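Local coordinates for Low molecular weight heat shock protein (Xanthomonas axonopodis pv. citri, PDB 3GT6) that probably acts as an ATP-independent small heat shock chaperone of the Hsp20/alpha-crystallin family, assembling into oligomers that keep unfolding proteins from aggregating, at residues A[77-82]-A[95-100]; A[8-13]-A[71-76]. All coordinates share one frame; numbering follows the deposited sequence.

Contact 1 of 2, residues A[77-82]-A[95-100]; sequences DSADAD and IRIPKR
The loop 77-82 and the end of strand 92-98 meet through a single beta bridge centred on Ala79 and Lys99, their CA atoms 4.6 Å apart. Two backbone hydrogen bonds frame it: Arg100 N gives to Ser78 O at 2.6 Å, and Asp80 N to Pro98 O at 2.8 Å. Ser78 O also takes a CA-H...O contact from Lys99. Arg100 carries most of the side-chain contact. Its chain runs extended from CG to NE, and a turn at the last torsion (-71°) lays the guanidinium against the loop, one face centred over Asp80 CA. In the guanidinium plane sits Asp77 O, which receives a weak, bent hydrogen bond from NE (3.1 Å, 133° at the hydrogen). At the other end of the group, Arg100 NH2 and Asp80 OD1 form a salt bridge at 3.5 Å. The oxygen stands well out of the guanidinium plane and no N-H points at it, so the attraction is one of charge alone. The same OD1 accepts a hydrogen bond from Asp82 N, which approaches from above the carboxylate plane and closes an Asx turn; Asp82 OD2 probably adds a little negative potential nearby. On the inner side the methyl CG2 of Ile97 packs against Ala79 CB at 4.2 Å, while the extended Lys99 leads off along Ser78 OG to a salt bridge with Glu14. This is an isolated bridge with an Asx turn beside it, fastening the loop between strands 67-74 and 85-89 to the C-terminal end of strand 92-98, an inner strand of the alpha-crystallin beta-sandwich.

Contact 2 of 2, residues A[8-13]-A[71-76]; sequences PRVDIK and RRFALP
Phe73 and Arg71 present the two flat groups to segment 8-13. Over one face of the Phe73 ring stands CD1 of Ile12, 3.6 Å from the ring centroid and 25° off the normal, a CH-pi contact displaced toward the CG and CD1 side of the ring. Val10 meets the far end of the same ring obliquely, its CB 3.6 Å from Phe73 CZ, with both methyls close behind. The guanidinium of Arg71 has Phe73 CZ over one face, offset toward the rim, and the carbonyl of Pro8 at its edge. There NE gives a nearly straight hydrogen bond to Pro8 O (2.7 Å, 170°), lying in both the carbonyl and the guanidinium planes. Arg71 NH1 adds a weak bond to the same oxygen at 3.4 Å, so one buried carbonyl is held twice and the rotation of the guanidinium is restrained. Bends at the second and third torsions of Arg71 curl the chain back toward Pro8, whose ring lies against the arginine's methylene chain, CD beside CD. The NH1 end also forms a salt bridge with Glu63 of the second subunit, the residue whose carboxylate accepts from Val10 N as well. Farther along, Ile12 CG2 reaches Leu75 CD2 at a looser 4.3 Å. Strands 10-14 and 67-74 belong to different sheets; the axes of their segments 10-13 and 71-74 approach to 10.0 Å and run nearly parallel, 21° apart, a separation filled by side chains with no backbone pairing. Such face-to-face packing of two sheets is the core of the immunoglobulin-like beta-sandwich of the alpha-crystallin domain, here at the border with the partner subunit.

Both contacts reach the four-stranded sheet of the sandwich, from different places. Contact 2 is buried, its centre about 8 Å from that of the chain, and spans the two sheets with aliphatic and aromatic packing plus one arginine that serves the subunit interface. Contact 1 is a surface contact with its centre about 16 Å from that of the chain; there backbone bonds and charge predominate, no other chain of the assembly touches it, and its arginine side chain reaches a loop carbonyl weakly and an aspartate by charge. Segment 71-76 runs directly into 77-82, and Leu75 CD1 packs on Ile97 CD1 at 3.7 Å where the apolar interior passes from one contact to the other.

Contact 1 of 2, residues A[77-82]-A[95-100]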
loop_
_atom_site.group_PDB
_atom_site.type_symbol
_atom_site.label_atom_id
_atom_site.label_comp_id
_atom_site.label_asym_id
_atom_site.label_seq_id
_atom_site.Cartn_x
_atom_site.Cartn_y
_atom_site.Cartn_z
ATOM N N ASP A 77 -5.122 -13.048 -24.769
ATOM C CA ASP A 77 -4.449 -12.646 -26.000
ATOM C C ASP A 77 -4.914 -11.266 -26.473
ATOM O O ASP A 77 -4.222 -10.660 -27.250
ATOM C CB ASP A 77 -4.844 -13.567 -27.159
ATOM C CG ASP A 77 -4.389 -14.958 -26.966
ATOM O OD1 ASP A 77 -3.575 -15.210 -26.029
ATOM O OD2 ASP A 77 -4.892 -15.812 -27.739
ATOM N N SER A 78 -6.128 -10.848 -26.082
ATOM C CA SER A 78 -6.644 -9.566 -26.494
ATOM C C SER A 78 -5.901 -8.391 -25.892
ATOM O O SER A 78 -6.080 -7.255 -26.394
ATOM C CB SER A 78 -8.109 -9.426 -26.123
ATOM O OG SER A 78 -8.268 -9.446 -24.698
ATOM N N ALA A 79 -5.115 -8.634 -24.818
ATOM C CA ALA A 79 -4.340 -7.572 -24.146
ATOM C C ALA A 79 -3.250 -7.127 -25.115
ATOM O O ALA A 79 -2.377 -7.921 -25.467
ATOM C CB ALA A 79 -3.731 -8.059 -22.872
ATOM N N ASP A 80 -3.304 -5.866 -25.531
ATOM C CA ASP A 80 -2.263 -5.292 -26.406
ATOM C C ASP A 80 -1.035 -4.997 -25.596
ATOM O O ASP A 80 -0.985 -3.978 -24.914
ATOM C CB ASP A 80 -2.802 -3.968 -26.926
ATOM C CG ASP A 80 -1.982 -3.417 -28.025
ATOM O OD1 ASP A 80 -0.848 -3.912 -28.212
ATOM O OD2 ASP A 80 -2.488 -2.483 -28.678
ATOM N N ALA A 81 -0.073 -5.885 -25.621
ATOM C CA ALA A 81 1.233 -5.713 -24.999
ATOM C C ALA A 81 1.897 -4.433 -25.341
ATOM O O ALA A 81 2.766 -4.030 -24.613
ATOM C CB ALA A 81 2.199 -6.839 -25.411
ATOM N N ASP A 82 1.554 -3.806 -26.471
ATOM C CA ASP A 82 2.174 -2.527 -26.840
ATOM C C ASP A 82 1.442 -1.285 -26.332
ATOM O O ASP A 82 1.837 -0.184 -26.650
ATOM C CB ASP A 82 2.318 -2.463 -28.349
ATOM C CG ASP A 82 3.137 -3.618 -28.887
ATOM O OD1 ASP A 82 4.276 -3.760 -28.461
ATOM O OD2 ASP A 82 2.626 -4.377 -29.720
ATOM N N ILE A 95 -2.334 -0.143 -13.955
ATOM C CA ILE A 95 -1.774 -0.499 -15.223
ATOM C C ILE A 95 -2.939 -0.692 -16.185
ATOM O O ILE A 95 -3.821 -1.478 -15.922
ATOM C CB ILE A 95 -1.077 -1.832 -15.104
ATOM C CG1 ILE A 95 0.012 -1.710 -14.049
ATOM C CG2 ILE A 95 -0.608 -2.298 -16.478
ATOM C CD1 ILE A 95 0.570 -3.051 -13.601
ATOM N N ARG A 96 -2.917 0.017 -17.298
ATOM C CA ARG A 96 -4.003 0.018 -18.227
ATOM C C ARG A 96 -3.493 -0.539 -19.509
ATOM O O ARG A 96 -2.406 -0.188 -19.948
ATOM C CB ARG A 96 -4.495 1.448 -18.396
ATOM C CG ARG A 96 -5.006 2.063 -17.086
ATOM C CD ARG A 96 -5.431 3.534 -17.313
ATOM N NE ARG A 96 -6.716 3.572 -18.049
ATOM C CZ ARG A 96 -7.937 3.316 -17.539
ATOM N NH1 ARG A 96 -8.105 3.071 -16.261
ATOM N NH2 ARG A 96 -9.023 3.377 -18.328
ATOM N N ILE A 97 -4.228 -1.483 -20.074
ATOM C CA ILE A 97 -3.785 -2.162 -21.268
ATOM C C ILE A 97 -4.996 -2.231 -22.201
ATOM O O ILE A 97 -5.970 -2.888 -21.909
ATOM C CB ILE A 97 -3.358 -3.527 -20.972
ATOM C CG1 ILE A 97 -2.446 -3.518 -19.731
ATOM C CG2 ILE A 97 -2.685 -4.038 -22.170
ATOM C CD1 ILE A 97 -1.918 -4.876 -19.341
ATOM N N PRO A 98 -4.953 -1.523 -23.318
ATOM C CA PRO A 98 -6.059 -1.660 -24.268
ATOM C C PRO A 98 -6.089 -3.049 -24.835
ATOM O O PRO A 98 -5.097 -3.773 -24.841
ATOM C CB PRO A 98 -5.699 -0.714 -25.388
ATOM C CG PRO A 98 -4.277 -0.345 -25.221
ATOM C CD PRO A 98 -3.782 -0.849 -23.892
ATOM N N LYS A 99 -7.269 -3.441 -25.266
ATOM C CA LYS A 99 -7.371 -4.671 -26.048
ATOM C C LYS A 99 -7.073 -4.402 -27.507
ATOM O O LYS A 99 -7.395 -3.323 -28.026
ATOM C CB LYS A 99 -8.750 -5.220 -25.931
ATOM C CG LYS A 99 -9.133 -5.596 -24.583
ATOM C CD LYS A 99 -10.538 -6.171 -24.698
ATOM C CE LYS A 99 -10.928 -6.683 -23.396
ATOM N NZ LYS A 99 -12.229 -7.285 -23.546
ATOM N N ARG A 100 -6.414 -5.375 -28.131
ATOM C CA ARG A 100 -6.175 -5.464 -29.564
ATOM C C ARG A 100 -7.481 -5.192 -30.339
ATOM O O ARG A 100 -8.592 -5.525 -29.868
ATOM C CB ARG A 100 -5.610 -6.856 -29.919
ATOM C CG ARG A 100 -4.150 -7.060 -29.420
ATOM C CD ARG A 100 -3.490 -8.450 -29.615
ATOM N NE ARG A 100 -2.357 -8.576 -28.672
ATOM C CZ ARG A 100 -1.172 -7.906 -28.744
ATOM N NH1 ARG A 100 -0.228 -8.074 -27.792
ATOM N NH2 ARG A 100 -0.913 -7.029 -29.740
#

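Contact 2 of 2, residues A[8-13]-A[71-76]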
loop_
_atom_site.group_PDB
_atom_site.type_symbol
_atom_site.label_atom_id
_atom_site.label_comp_id
_atom_site.label_asym_id
_atom_site.label_seq_id
_atom_site.Cartn_x
_atom_site.Cartn_y
_atom_site.Cartn_z
ATOM N N PRO A 8 2.292 -8.599 -3.482
ATOM C CA PRO A 8 1.417 -7.448 -3.475
ATOM C C PRO A 8 0.038 -7.870 -4.005
ATOM O O PRO A 8 -0.065 -8.717 -4.934
ATOM C CB PRO A 8 2.084 -6.510 -4.487
ATOM C CG PRO A 8 3.566 -6.912 -4.462
ATOM C CD PRO A 8 3.580 -8.362 -4.146
ATOM N N ARG A 9 -1.001 -7.312 -3.418
ATOM C CA ARG A 9 -2.385 -7.507 -3.877
ATOM C C ARG A 9 -2.654 -6.763 -5.178
ATOM O O ARG A 9 -2.369 -5.547 -5.308
ATOM C CB ARG A 9 -3.377 -6.935 -2.832
ATOM C CG ARG A 9 -3.126 -7.432 -1.434
ATOM C CD ARG A 9 -3.757 -8.706 -1.273
ATOM N NE ARG A 9 -3.839 -9.136 0.144
ATOM C CZ ARG A 9 -3.975 -10.420 0.445
ATOM N NH1 ARG A 9 -4.060 -11.313 -0.547
ATOM N NH2 ARG A 9 -4.054 -10.821 1.679
ATOM N N VAL A 10 -3.211 -7.496 -6.148
ATOM C CA VAL A 10 -3.557 -6.912 -7.408
ATOM C C VAL A 10 -5.007 -7.284 -7.733
ATOM O O VAL A 10 -5.340 -8.454 -7.632
ATOM C CB VAL A 10 -2.641 -7.519 -8.479
ATOM C CG1 VAL A 10 -2.912 -6.941 -9.787
ATOM C CG2 VAL A 10 -1.144 -7.203 -8.063
ATOM N N ASP A 11 -5.815 -6.316 -8.190
ATOM C CA ASP A 11 -7.096 -6.618 -8.769
ATOM C C ASP A 11 -6.936 -6.482 -10.244
ATOM O O ASP A 11 -6.136 -5.648 -10.720
ATOM C CB ASP A 11 -8.112 -5.572 -8.346
ATOM C CG ASP A 11 -8.385 -5.602 -6.889
ATOM O OD1 ASP A 11 -8.036 -6.623 -6.254
ATOM O OD2 ASP A 11 -8.875 -4.571 -6.374
ATOM N N ILE A 12 -7.645 -7.312 -11.002
ATOM C CA ILE A 12 -7.501 -7.191 -12.424
ATOM C C ILE A 12 -8.922 -7.135 -12.970
ATOM O O ILE A 12 -9.763 -7.936 -12.592
ATOM C CB ILE A 12 -6.788 -8.382 -12.974
ATOM C CG1 ILE A 12 -5.394 -8.464 -12.363
ATOM C CG2 ILE A 12 -6.676 -8.288 -14.577
ATOM C CD1 ILE A 12 -4.705 -9.797 -12.768
ATOM N N LYS A 13 -9.160 -6.224 -13.888
ATOM C CA LYS A 13 -10.451 -6.024 -14.451
ATOM C C LYS A 13 -10.294 -6.079 -15.965
ATOM O O LYS A 13 -9.312 -5.582 -16.530
ATOM C CB LYS A 13 -10.895 -4.624 -14.025
ATOM C CG LYS A 13 -12.102 -4.081 -14.701
ATOM C CD LYS A 13 -12.551 -2.682 -14.244
ATOM C CE LYS A 13 -11.683 -1.593 -14.820
ATOM N NZ LYS A 13 -12.269 -0.255 -14.551
ATOM N N ARG A 71 4.831 -10.109 -9.556
ATOM C CA ARG A 71 3.491 -10.583 -9.748
ATOM C C ARG A 71 3.388 -10.882 -11.212
ATOM O O ARG A 71 3.865 -10.109 -12.039
ATOM C CB ARG A 71 2.532 -9.428 -9.389
ATOM C CG ARG A 71 2.664 -9.013 -7.990
ATOM C CD ARG A 71 2.529 -10.196 -7.001
ATOM N NE ARG A 71 1.135 -10.365 -6.713
ATOM C CZ ARG A 71 0.360 -11.355 -7.154
ATOM N NH1 ARG A 71 -0.928 -11.354 -6.829
ATOM N NH2 ARG A 71 0.866 -12.316 -7.889
ATOM N N ARG A 72 2.789 -12.000 -11.561
ATOM C CA ARG A 72 2.583 -12.326 -12.948
ATOM C C ARG A 72 1.117 -12.719 -13.194
ATOM O O ARG A 72 0.514 -13.440 -12.397
ATOM C CB ARG A 72 3.438 -13.563 -13.302
ATOM C CG ARG A 72 4.969 -13.311 -13.288
ATOM C CD ARG A 72 5.793 -14.646 -13.221
ATOM N NE ARG A 72 5.968 -15.224 -14.518
ATOM C CZ ARG A 72 6.692 -14.662 -15.496
ATOM N NH1 ARG A 72 7.323 -13.484 -15.313
ATOM N NH2 ARG A 72 6.767 -15.263 -16.684
ATOM N N PHE A 73 0.559 -12.315 -14.323
ATOM C CA PHE A 73 -0.790 -12.703 -14.620
ATOM C C PHE A 73 -0.785 -13.082 -16.090
ATOM O O PHE A 73 -0.116 -12.432 -16.877
ATOM C CB PHE A 73 -1.686 -11.517 -14.357
ATOM C CG PHE A 73 -1.578 -11.037 -12.943
ATOM C CD1 PHE A 73 -2.135 -11.779 -11.912
ATOM C CD2 PHE A 73 -0.810 -9.920 -12.626
ATOM C CE1 PHE A 73 -1.987 -11.395 -10.568
ATOM C CE2 PHE A 73 -0.645 -9.552 -11.286
ATOM C CZ PHE A 73 -1.272 -10.300 -10.266
ATOM N N ALA A 74 -1.517 -14.143 -16.434
ATOM C CA ALA A 74 -1.497 -14.634 -17.762
ATOM C C ALA A 74 -2.715 -13.957 -18.355
ATOM O O ALA A 74 -3.846 -14.427 -18.212
ATOM C CB ALA A 74 -1.632 -16.175 -17.733
ATOM N N LEU A 75 -2.516 -12.804 -18.969
ATOM C CA LEU A 75 -3.630 -12.047 -19.445
ATOM C C LEU A 75 -4.119 -12.663 -20.779
ATOM O O LEU A 75 -3.361 -13.340 -21.455
ATOM C CB LEU A 75 -3.238 -10.604 -19.698
ATOM C CG LEU A 75 -2.975 -9.822 -18.393
ATOM C CD1 LEU A 75 -2.846 -8.374 -18.785
ATOM C CD2 LEU A 75 -4.184 -10.033 -17.551
ATOM N N PRO A 76 -5.369 -12.421 -21.146
ATOM C CA PRO A 76 -5.850 -12.969 -22.448
ATOM C C PRO A 76 -5.083 -12.363 -23.617
ATOM O O PRO A 76 -4.477 -11.281 -23.463
ATOM C CB PRO A 76 -7.330 -12.523 -22.511
ATOM C CG PRO A 76 -7.707 -12.274 -21.043
ATOM C CD PRO A 76 -6.412 -11.675 -20.423
#